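Local atomic coordinates of transcriptional regulator nlh2 (Aquifex aeolicus, PDB entry 4G3V), a protein that probably regulates sigma-54-dependent transcription, its GAF domain acting as the control module and captured here in an inactive state. Residues I47-G52 with M158-R163; F71-G76 with K80-G85; K134-K139 with E143-T148. One frame throughout, in Å; residues are numbered along the deposited sequence.

Contact 1: residues I47-G52 with M158-R163; sequences IAIREG and MFFKLR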
loop_
_atom_site.group_PDB
_atom_site.type_symbol
_atom_site.label_atom_id
_atom_site.label_comp_id
_atom_site.label_asym_id
_atom_site.label_seq_id
_atom_site.Cartn_x
_atom_site.Cartn_y
_atom_site.Cartn_z
ATOM N N ILE A 47 1.013 17.336 0.040
ATOM C CA ILE A 47 1.660 16.498 1.025
ATOM C C ILE A 47 2.332 17.464 1.985
ATOM O O ILE A 47 3.116 18.315 1.563
ATOM C CB ILE A 47 2.678 15.544 0.371
ATOM C CG1 ILE A 47 1.936 14.546 -0.515
ATOM C CG2 ILE A 47 3.499 14.826 1.418
ATOM C CD1 ILE A 47 2.814 13.750 -1.483
ATOM N N ALA A 48 1.964 17.373 3.263
ATOM C CA ALA A 48 2.532 18.228 4.299
ATOM C C ALA A 48 3.424 17.395 5.210
ATOM O O ALA A 48 3.125 16.235 5.507
ATOM C CB ALA A 48 1.443 18.881 5.098
ATOM N N ILE A 49 4.528 17.993 5.641
ATOM C CA ILE A 49 5.517 17.274 6.413
ATOM C C ILE A 49 5.754 17.951 7.749
ATOM O O ILE A 49 5.704 19.178 7.857
ATOM C CB ILE A 49 6.834 17.195 5.635
ATOM C CG1 ILE A 49 6.588 16.438 4.333
ATOM C CG2 ILE A 49 7.902 16.518 6.470
ATOM C CD1 ILE A 49 7.751 16.465 3.359
ATOM N N ARG A 50 6.022 17.129 8.758
ATOM C CA ARG A 50 6.248 17.603 10.120
ATOM C C ARG A 50 7.613 18.248 10.271
ATOM O O ARG A 50 8.634 17.634 9.980
ATOM C CB ARG A 50 6.150 16.434 11.082
ATOM C CG ARG A 50 6.164 16.812 12.543
ATOM C CD ARG A 50 5.763 15.587 13.344
ATOM N NE ARG A 50 5.470 15.859 14.742
ATOM C CZ ARG A 50 4.745 15.051 15.514
ATOM N NH1 ARG A 50 4.233 13.929 15.014
ATOM N NH2 ARG A 50 4.516 15.359 16.783
ATOM N N GLU A 51 7.616 19.490 10.729
ATOM C CA GLU A 51 8.850 20.179 11.083
ATOM C C GLU A 51 8.704 20.607 12.530
ATOM O O GLU A 51 7.932 21.511 12.833
ATOM C CB GLU A 51 9.066 21.394 10.180
ATOM C CG GLU A 51 9.099 21.053 8.695
ATOM C CD GLU A 51 9.193 22.285 7.808
ATOM O OE1 GLU A 51 9.210 23.414 8.349
ATOM O OE2 GLU A 51 9.245 22.123 6.568
ATOM N N GLY A 52 9.434 19.944 13.420
ATOM C CA GLY A 52 9.243 20.135 14.844
ATOM C C GLY A 52 7.907 19.549 15.254
ATOM O O GLY A 52 7.733 18.323 15.264
ATOM N N MET A 158 6.995 4.903 4.062
ATOM C CA MET A 158 8.182 4.129 3.710
ATOM C C MET A 158 9.215 5.054 3.075
ATOM O O MET A 158 10.400 4.984 3.377
ATOM C CB MET A 158 7.841 3.011 2.722
ATOM C CG MET A 158 6.909 1.922 3.248
ATOM S SD MET A 158 7.630 0.859 4.500
ATOM C CE MET A 158 9.067 0.205 3.664
ATOM N N PHE A 159 8.740 5.925 2.187
ATOM C CA PHE A 159 9.620 6.855 1.481
ATOM C C PHE A 159 10.307 7.818 2.454
ATOM O O PHE A 159 11.505 8.109 2.312
ATOM C CB PHE A 159 8.839 7.655 0.450
ATOM C CG PHE A 159 9.704 8.527 -0.434
ATOM C CD1 PHE A 159 10.603 7.962 -1.311
ATOM C CD2 PHE A 159 9.607 9.908 -0.378
ATOM C CE1 PHE A 159 11.395 8.764 -2.127
ATOM C CE2 PHE A 159 10.379 10.714 -1.185
ATOM C CZ PHE A 159 11.278 10.143 -2.064
ATOM N N PHE A 160 9.554 8.329 3.425
ATOM C CA PHE A 160 10.139 9.217 4.436
ATOM C C PHE A 160 11.272 8.513 5.208
ATOM O O PHE A 160 12.315 9.120 5.520
ATOM C CB PHE A 160 9.079 9.706 5.434
ATOM C CG PHE A 160 8.171 10.803 4.908
ATOM C CD1 PHE A 160 7.921 10.962 3.552
ATOM C CD2 PHE A 160 7.552 11.672 5.794
ATOM C CE1 PHE A 160 7.074 11.970 3.093
ATOM C CE2 PHE A 160 6.699 12.672 5.348
ATOM C CZ PHE A 160 6.457 12.824 4.001
ATOM N N LYS A 161 11.068 7.237 5.519
ATOM C CA LYS A 161 12.094 6.428 6.179
ATOM C C LYS A 161 13.301 6.239 5.250
ATOM O O LYS A 161 14.457 6.372 5.669
ATOM C CB LYS A 161 11.503 5.068 6.571
ATOM C CG LYS A 161 12.476 4.107 7.264
ATOM C CD LYS A 161 12.895 4.592 8.636
ATOM C CE LYS A 161 13.904 3.639 9.269
ATOM N NZ LYS A 161 14.179 3.970 10.679
ATOM N N LEU A 162 13.020 5.951 3.981
ATOM C CA LEU A 162 14.060 5.754 2.984
ATOM C C LEU A 162 14.988 6.964 2.904
ATOM O O LEU A 162 16.210 6.823 2.811
ATOM C CB LEU A 162 13.419 5.500 1.624
ATOM C CG LEU A 162 14.344 5.158 0.463
ATOM C CD1 LEU A 162 15.230 3.982 0.809
ATOM C CD2 LEU A 162 13.515 4.856 -0.770
ATOM N N ARG A 163 14.395 8.148 2.939
ATOM C CA ARG A 163 15.139 9.383 2.727
ATOM C C ARG A 163 15.513 10.081 4.031
ATOM O O ARG A 163 15.955 11.229 4.022
ATOM C CB ARG A 163 14.326 10.304 1.829
ATOM C CG ARG A 163 14.019 9.675 0.472
ATOM C CD ARG A 163 15.312 9.347 -0.293
ATOM N NE ARG A 163 15.044 8.890 -1.644
ATOM C CZ ARG A 163 14.945 9.682 -2.706
ATOM N NH1 ARG A 163 15.103 10.998 -2.596
ATOM N NH2 ARG A 163 14.679 9.149 -3.883
#
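Ile-49 meets the outer end of the Phe-160 ring: its CG1 lies 3.6 Å from Phe-160 CZ, and its CD1 is 3.9 Å from the same CZ. CG1 also reaches Phe-160 CE2 at 3.9 Å. CG1 comes to the ring obliquely, as neither a face nor an edge contact. Ile-47, two residues back on the same side of strand 44-51, makes a looser touch, with its CG2 4.4 Å from Phe-160 CZ, near the ring plane and at the edge. Phe-160 holds CG anti to its own carbonyl carbon (chi1 -77°), and from there the ring reaches out from helix 139-162 to the sheet, bridging backbones whose closest CA atoms, those of Ile-49 and Phe-160, are 9.5 Å apart.

The next shell surrounds both partners. Ile-120 and Val-122 of strand 113-122 and Lys-127 of strand 125-135 touch Phe-160, while Phe-25 and Leu-29 of helix 25-40 pack on Ile-49. Beside the contact, Arg-163 CG stands 3.7 Å above the plane of the Phe-159 ring, toward its rim, and that ring lies nearly parallel to the one of Phe-25; Arg-163 NH2 is itself hydrogen-bonded to Tyr-23 O. Phe-159 and Met-158 also pack on the second subunit, so this helix serves both the sheet and the dimer.

This is helix-on-sheet packing of the GAF fold. Across these two segments the contact is wholly apolar and small, 106 Å² in all, so its strength probably comes from shape fit and the exclusion of water, shared with the surrounding hydrophobic side chains.

Contact 2: residues F71-G76 with K80-G85; sequences FKKGEG and KVFQRG
The Phe-82 ring carries the Lys-73 side chain over one face, in what reads as a strand-turn-helix unit of the GAF fold. Lys-73 CG stands 3.9 Å from the Phe-82 ring centroid, 19° off its normal, a CH-pi contact in which chain and ring cross at about a right angle. Lys-72 C and Phe-71 O come to the ring obliquely, and Leu-55 and Val-126 of the sheet pack on Phe-82 as well. A second flat group, the Gln-83 amide, brings OE1 to within 3.2 Å of Gly-74 CA.

From edge strand 70-72 the chain makes a type II beta turn from Lys-72 to Glu-75 and goes on into the helix that carries Lys-80 to Arg-84. Glu-75 N closes the turn on Lys-72 O at 2.9 Å, and Glu-75 OE1 reaches back to accept Lys-72 N. Gly-74 holds the third position with positive phi, and a beta carbon there would come too close to Gln-83 OE1 as it now lies. Lys-80 N bonds to Gly-76 O at 3.0 Å, a backbone bond that ties the two segments directly.

Beyond the ring Lys-73 runs extended; its NZ is 5.9 Å from the Phe-82 ring centroid, so any cation-pi attraction is weak at most. Lys-80 bends at chi4 (58°) and makes a weak bond from NZ to Gly-74 O, alongside a water that accepts from Lys-80 NZ and donates to Gly-74 O. Another water accepts from Lys-73 NZ at 2.7 Å and donates to Gln-83 O at 2.7 Å.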
loop_
_atom_site.group_PDB
_atom_site.type_symbol
_atom_site.label_atom_id
_atom_site.label_comp_id
_atom_site.label_asym_id
_atom_site.label_seq_id
_atom_site.Cartn_x
_atom_site.Cartn_y
_atom_site.Cartn_z
ATOM N N PHE A 71 0.006 23.810 9.444
ATOM C CA PHE A 71 -1.061 23.259 10.284
ATOM C C PHE A 71 -0.521 22.845 11.641
ATOM O O PHE A 71 0.523 22.203 11.733
ATOM C CB PHE A 71 -1.661 22.007 9.643
ATOM C CG PHE A 71 -2.346 22.250 8.327
ATOM C CD1 PHE A 71 -1.644 22.164 7.142
ATOM C CD2 PHE A 71 -3.703 22.529 8.276
ATOM C CE1 PHE A 71 -2.276 22.365 5.929
ATOM C CE2 PHE A 71 -4.340 22.729 7.058
ATOM C CZ PHE A 71 -3.624 22.648 5.888
ATOM N N LYS A 72 -1.254 23.178 12.694
ATOM C CA LYS A 72 -0.904 22.741 14.036
ATOM C C LYS A 72 -1.750 21.530 14.392
ATOM O O LYS A 72 -2.818 21.333 13.815
ATOM C CB LYS A 72 -1.187 23.860 15.034
ATOM C CG LYS A 72 -0.517 25.169 14.668
ATOM C CD LYS A 72 0.992 25.061 14.754
ATOM C CE LYS A 72 1.467 25.113 16.199
ATOM N NZ LYS A 72 2.946 25.006 16.294
ATOM N N LYS A 73 -1.291 20.730 15.351
ATOM C CA LYS A 73 -2.100 19.624 15.837
ATOM C C LYS A 73 -3.483 20.136 16.208
ATOM O O LYS A 73 -3.625 21.147 16.914
ATOM C CB LYS A 73 -1.449 18.942 17.037
ATOM C CG LYS A 73 -0.265 18.074 16.676
ATOM C CD LYS A 73 0.117 17.158 17.830
ATOM C CE LYS A 73 1.313 16.283 17.480
ATOM N NZ LYS A 73 1.676 15.387 18.611
ATOM N N GLY A 74 -4.501 19.443 15.709
ATOM C CA GLY A 74 -5.880 19.746 16.049
ATOM C C GLY A 74 -6.496 20.852 15.213
ATOM O O GLY A 74 -7.702 21.083 15.305
ATOM N N GLU A 75 -5.683 21.517 14.389
ATOM C CA GLU A 75 -6.154 22.646 13.578
ATOM C C GLU A 75 -6.738 22.215 12.236
ATOM O O GLU A 75 -6.001 21.798 11.321
ATOM C CB GLU A 75 -5.017 23.636 13.311
ATOM C CG GLU A 75 -5.441 24.787 12.414
ATOM C CD GLU A 75 -4.312 25.761 12.119
ATOM O OE1 GLU A 75 -3.134 25.423 12.385
ATOM O OE2 GLU A 75 -4.607 26.862 11.613
ATOM N N GLY A 76 -8.053 22.346 12.100
ATOM C CA GLY A 76 -8.719 21.954 10.871
ATOM C C GLY A 76 -8.664 20.448 10.640
ATOM O O GLY A 76 -8.211 19.687 11.494
ATOM N N LYS A 80 -6.221 17.663 12.401
ATOM C CA LYS A 80 -6.748 16.582 13.229
ATOM C C LYS A 80 -6.126 15.241 12.848
ATOM O O LYS A 80 -5.823 14.423 13.713
ATOM C CB LYS A 80 -8.272 16.524 13.145
ATOM C CG LYS A 80 -8.961 17.609 13.960
ATOM C CD LYS A 80 -10.448 17.671 13.649
ATOM C CE LYS A 80 -11.178 18.552 14.636
ATOM N NZ LYS A 80 -10.634 19.935 14.655
ATOM N N VAL A 81 -5.913 15.022 11.556
ATOM C CA VAL A 81 -5.259 13.793 11.112
ATOM C C VAL A 81 -3.840 13.772 11.658
ATOM O O VAL A 81 -3.348 12.735 12.093
ATOM C CB VAL A 81 -5.256 13.678 9.574
ATOM C CG1 VAL A 81 -4.459 12.451 9.135
ATOM C CG2 VAL A 81 -6.706 13.588 9.051
ATOM N N PHE A 82 -3.197 14.937 11.632
ATOM C CA PHE A 82 -1.856 15.119 12.186
ATOM C C PHE A 82 -1.826 14.717 13.660
ATOM O O PHE A 82 -0.962 13.959 14.095
ATOM C CB PHE A 82 -1.464 16.594 12.012
ATOM C CG PHE A 82 -0.115 16.972 12.589
ATOM C CD1 PHE A 82 0.870 16.034 12.818
ATOM C CD2 PHE A 82 0.149 18.299 12.896
ATOM C CE1 PHE A 82 2.114 16.424 13.351
ATOM C CE2 PHE A 82 1.380 18.695 13.425
ATOM C CZ PHE A 82 2.358 17.760 13.653
ATOM N N GLN A 83 -2.794 15.205 14.416
ATOM C CA GLN A 83 -2.863 14.972 15.862
ATOM C C GLN A 83 -3.116 13.520 16.239
ATOM O O GLN A 83 -2.418 12.964 17.093
ATOM C CB GLN A 83 -3.974 15.822 16.466
ATOM C CG GLN A 83 -4.178 15.562 17.948
ATOM C CD GLN A 83 -5.446 16.185 18.469
ATOM O OE1 GLN A 83 -5.939 17.165 17.909
ATOM N NE2 GLN A 83 -6.003 15.604 19.547
ATOM N N ARG A 84 -4.121 12.910 15.613
ATOM C CA ARG A 84 -4.580 11.584 16.025
ATOM C C ARG A 84 -3.977 10.452 15.226
ATOM O O ARG A 84 -4.018 9.303 15.666
ATOM C CB ARG A 84 -6.093 11.484 15.923
ATOM C CG ARG A 84 -6.793 12.392 16.876
ATOM C CD ARG A 84 -8.254 11.994 17.107
ATOM N NE ARG A 84 -8.883 13.027 17.918
ATOM C CZ ARG A 84 -8.779 13.099 19.235
ATOM N NH1 ARG A 84 -8.134 12.152 19.914
ATOM N NH2 ARG A 84 -9.344 14.109 19.863
ATOM N N GLY A 85 -3.445 10.763 14.046
ATOM C CA GLY A 85 -2.839 9.738 13.227
ATOM C C GLY A 85 -3.893 8.783 12.688
ATOM O O GLY A 85 -3.627 7.609 12.456
HETATM O O HOH W 1 -0.484 13.849 18.713
HETATM O O HOH W 2 -9.552 20.199 17.176
#

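Contact 3: residues K134-K139 with E143-T148; sequences KEFSDK and ENFYQT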
loop_
_atom_site.group_PDB
_atom_site.type_symbol
_atom_site.label_atom_id
_atom_site.label_comp_id
_atom_site.label_asym_id
_atom_site.label_seq_id
_atom_site.Cartn_x
_atom_site.Cartn_y
_atom_site.Cartn_z
ATOM N N LYS A 134 -11.516 15.816 -4.193
ATOM C CA LYS A 134 -12.035 15.181 -5.385
ATOM C C LYS A 134 -13.555 15.062 -5.320
ATOM O O LYS A 134 -14.112 14.813 -4.258
ATOM C CB LYS A 134 -11.413 13.796 -5.534
ATOM C CG LYS A 134 -11.941 13.006 -6.726
ATOM C CD LYS A 134 -11.203 11.681 -6.850
ATOM C CE LYS A 134 -11.881 10.753 -7.837
ATOM N NZ LYS A 134 -11.824 11.296 -9.220
ATOM N N GLU A 135 -14.214 15.245 -6.458
ATOM C CA GLU A 135 -15.667 15.116 -6.536
ATOM C C GLU A 135 -16.127 13.658 -6.532
ATOM O O GLU A 135 -15.545 12.810 -7.199
ATOM C CB GLU A 135 -16.193 15.776 -7.814
ATOM C CG GLU A 135 -16.096 17.286 -7.846
ATOM C CD GLU A 135 -16.918 17.867 -8.982
ATOM O OE1 GLU A 135 -17.027 17.198 -10.030
ATOM O OE2 GLU A 135 -17.472 18.975 -8.824
ATOM N N PHE A 136 -17.207 13.398 -5.807
ATOM C CA PHE A 136 -17.835 12.086 -5.763
ATOM C C PHE A 136 -19.339 12.272 -5.847
ATOM O O PHE A 136 -19.869 13.296 -5.405
ATOM C CB PHE A 136 -17.507 11.369 -4.462
ATOM C CG PHE A 136 -16.066 11.007 -4.324
ATOM C CD1 PHE A 136 -15.593 9.806 -4.820
ATOM C CD2 PHE A 136 -15.182 11.871 -3.709
ATOM C CE1 PHE A 136 -14.264 9.470 -4.702
ATOM C CE2 PHE A 136 -13.842 11.540 -3.579
ATOM C CZ PHE A 136 -13.384 10.338 -4.076
ATOM N N SER A 137 -20.021 11.266 -6.387
ATOM C CA SER A 137 -21.465 11.322 -6.575
ATOM C C SER A 137 -22.235 10.435 -5.591
ATOM O O SER A 137 -23.457 10.333 -5.678
ATOM C CB SER A 137 -21.811 10.930 -8.010
ATOM O OG SER A 137 -21.226 11.839 -8.927
ATOM N N ASP A 138 -21.523 9.793 -4.666
ATOM C CA ASP A 138 -22.164 9.008 -3.608
ATOM C C ASP A 138 -21.167 8.610 -2.523
ATOM O O ASP A 138 -19.981 8.417 -2.796
ATOM C CB ASP A 138 -22.833 7.757 -4.180
ATOM C CG ASP A 138 -21.878 6.901 -4.976
ATOM O OD1 ASP A 138 -21.024 6.234 -4.355
ATOM O OD2 ASP A 138 -21.986 6.894 -6.221
ATOM N N LYS A 139 -21.661 8.480 -1.294
ATOM C CA LYS A 139 -20.808 8.187 -0.146
ATOM C C LYS A 139 -20.065 6.864 -0.291
ATOM O O LYS A 139 -19.017 6.661 0.323
ATOM C CB LYS A 139 -21.639 8.165 1.138
ATOM C CG LYS A 139 -22.182 9.524 1.547
ATOM C CD LYS A 139 -23.068 9.419 2.779
ATOM C CE LYS A 139 -23.633 10.775 3.183
ATOM N NZ LYS A 139 -24.591 10.654 4.325
ATOM N N GLU A 143 -15.871 5.937 0.064
ATOM C CA GLU A 143 -15.273 5.032 1.040
ATOM C C GLU A 143 -14.230 4.123 0.395
ATOM O O GLU A 143 -13.180 3.853 0.982
ATOM C CB GLU A 143 -16.351 4.195 1.736
ATOM C CG GLU A 143 -17.229 4.996 2.701
ATOM C CD GLU A 143 -18.323 4.149 3.353
ATOM O OE1 GLU A 143 -18.165 2.908 3.414
ATOM O OE2 GLU A 143 -19.341 4.727 3.801
ATOM N N ASN A 144 -14.507 3.661 -0.816
ATOM C CA ASN A 144 -13.552 2.825 -1.529
ATOM C C ASN A 144 -12.284 3.600 -1.869
ATOM O O ASN A 144 -11.166 3.098 -1.727
ATOM C CB ASN A 144 -14.177 2.268 -2.806
ATOM C CG ASN A 144 -13.198 1.445 -3.624
ATOM O OD1 ASN A 144 -12.834 0.328 -3.242
ATOM N ND2 ASN A 144 -12.772 1.989 -4.762
ATOM N N PHE A 145 -12.465 4.838 -2.310
ATOM C CA PHE A 145 -11.348 5.669 -2.710
ATOM C C PHE A 145 -10.452 5.962 -1.510
ATOM O O PHE A 145 -9.217 6.020 -1.628
ATOM C CB PHE A 145 -11.876 6.969 -3.304
ATOM C CG PHE A 145 -10.891 7.678 -4.169
ATOM C CD1 PHE A 145 -10.750 7.330 -5.494
ATOM C CD2 PHE A 145 -10.125 8.703 -3.666
ATOM C CE1 PHE A 145 -9.848 7.992 -6.300
ATOM C CE2 PHE A 145 -9.217 9.365 -4.459
ATOM C CZ PHE A 145 -9.075 9.011 -5.774
ATOM N N TYR A 146 -11.066 6.122 -0.344
ATOM C CA TYR A 146 -10.312 6.413 0.853
ATOM C C TYR A 146 -9.247 5.347 1.108
ATOM O O TYR A 146 -8.142 5.672 1.529
ATOM C CB TYR A 146 -11.218 6.539 2.091
ATOM C CG TYR A 146 -10.526 6.025 3.319
ATOM C CD1 TYR A 146 -9.396 6.666 3.816
ATOM C CD2 TYR A 146 -10.964 4.873 3.959
ATOM C CE1 TYR A 146 -8.725 6.177 4.931
ATOM C CE2 TYR A 146 -10.306 4.381 5.066
ATOM C CZ TYR A 146 -9.186 5.034 5.549
ATOM O OH TYR A 146 -8.532 4.549 6.662
ATOM N N GLN A 147 -9.571 4.082 0.865
ATOM C CA GLN A 147 -8.629 2.997 1.162
ATOM C C GLN A 147 -7.346 3.218 0.366
ATOM O O GLN A 147 -6.226 3.046 0.874
ATOM C CB GLN A 147 -9.243 1.623 0.837
ATOM C CG GLN A 147 -8.399 0.425 1.328
ATOM C CD GLN A 147 -9.108 -0.936 1.191
ATOM O OE1 GLN A 147 -10.183 -1.036 0.597
ATOM N NE2 GLN A 147 -8.504 -1.986 1.759
ATOM N N THR A 148 -7.505 3.617 -0.885
ATOM C CA THR A 148 -6.354 3.830 -1.747
ATOM C C THR A 148 -5.503 5.028 -1.308
ATOM O O THR A 148 -4.273 4.961 -1.322
ATOM C CB THR A 148 -6.794 3.984 -3.198
ATOM O OG1 THR A 148 -7.292 2.726 -3.660
ATOM C CG2 THR A 148 -5.634 4.395 -4.066
#
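Phe-136 and Phe-145 form a T-shaped (edge-to-face) pair, their planes at 68° and their centroids 5.3 Å apart. The edge belongs to Phe-136: its CZ comes in 3.6 Å from Phe-145 CG, while its CE1 rests against Phe-145 CB. The same face of Phe-145 also takes the Lys-134 side chain, which passes over the ring at about a right angle, Lys-134 CD lying 4.0 Å from the ring centroid in a CH-pi contact. With CG trans to the backbone N (chi1 177°), Lys-134 stretches out across the ring; the bend at chi4 (66°) then turns NZ toward Leu-40 O, to which it is hydrogen-bonded.

Val-42 and Ile-116 also touch Phe-145, and Glu-8 of helix 4-19 packs on it. Where the chain enters helix 139-162, Asp-138 holds the N-cap position and its OD1 accepts Ser-141 N. Glu-143 N then donates to Lys-139 O at 3.2 Å, a bond of the first helical turn. The contact thus joins the end of strand 125-135 to the start of the C-terminal helix that follows it.

A leucine in place of Phe-145 would probably leave the Phe-136 edge without its aromatic face and let the Lys-134 chain shift. Chemically, the C-H groups of Phe-136 and Lys-134 meet one face of a single ring, an attraction that is probably partly electrostatic, while the ammonium finds its carbonyl partner beyond the ring.

Overall arrangement
From the N terminus, the chain first enters contact 1 at strand 44-51, and 105 residues pass before residues 158-163, at and just past the far end of helix 139-162, close it. Contacts 2 and 3 both fall within that long loop, one after the other and without crossing. Each is a short closure with three residues between its segments: contact 2 at edge strand 70-72 and helix 76-84, contact 3 between strand 125-135 and the start of helix 139-162. Contacts 1 and 3 hold that helix to the sheet near its two ends; the centres of the two contacts lie about 25 Å apart. Contacts 1 and 2 touch through Arg-50, whose guanidinium forms a close pair of like charges with Lys-73 and packs on Phe-82.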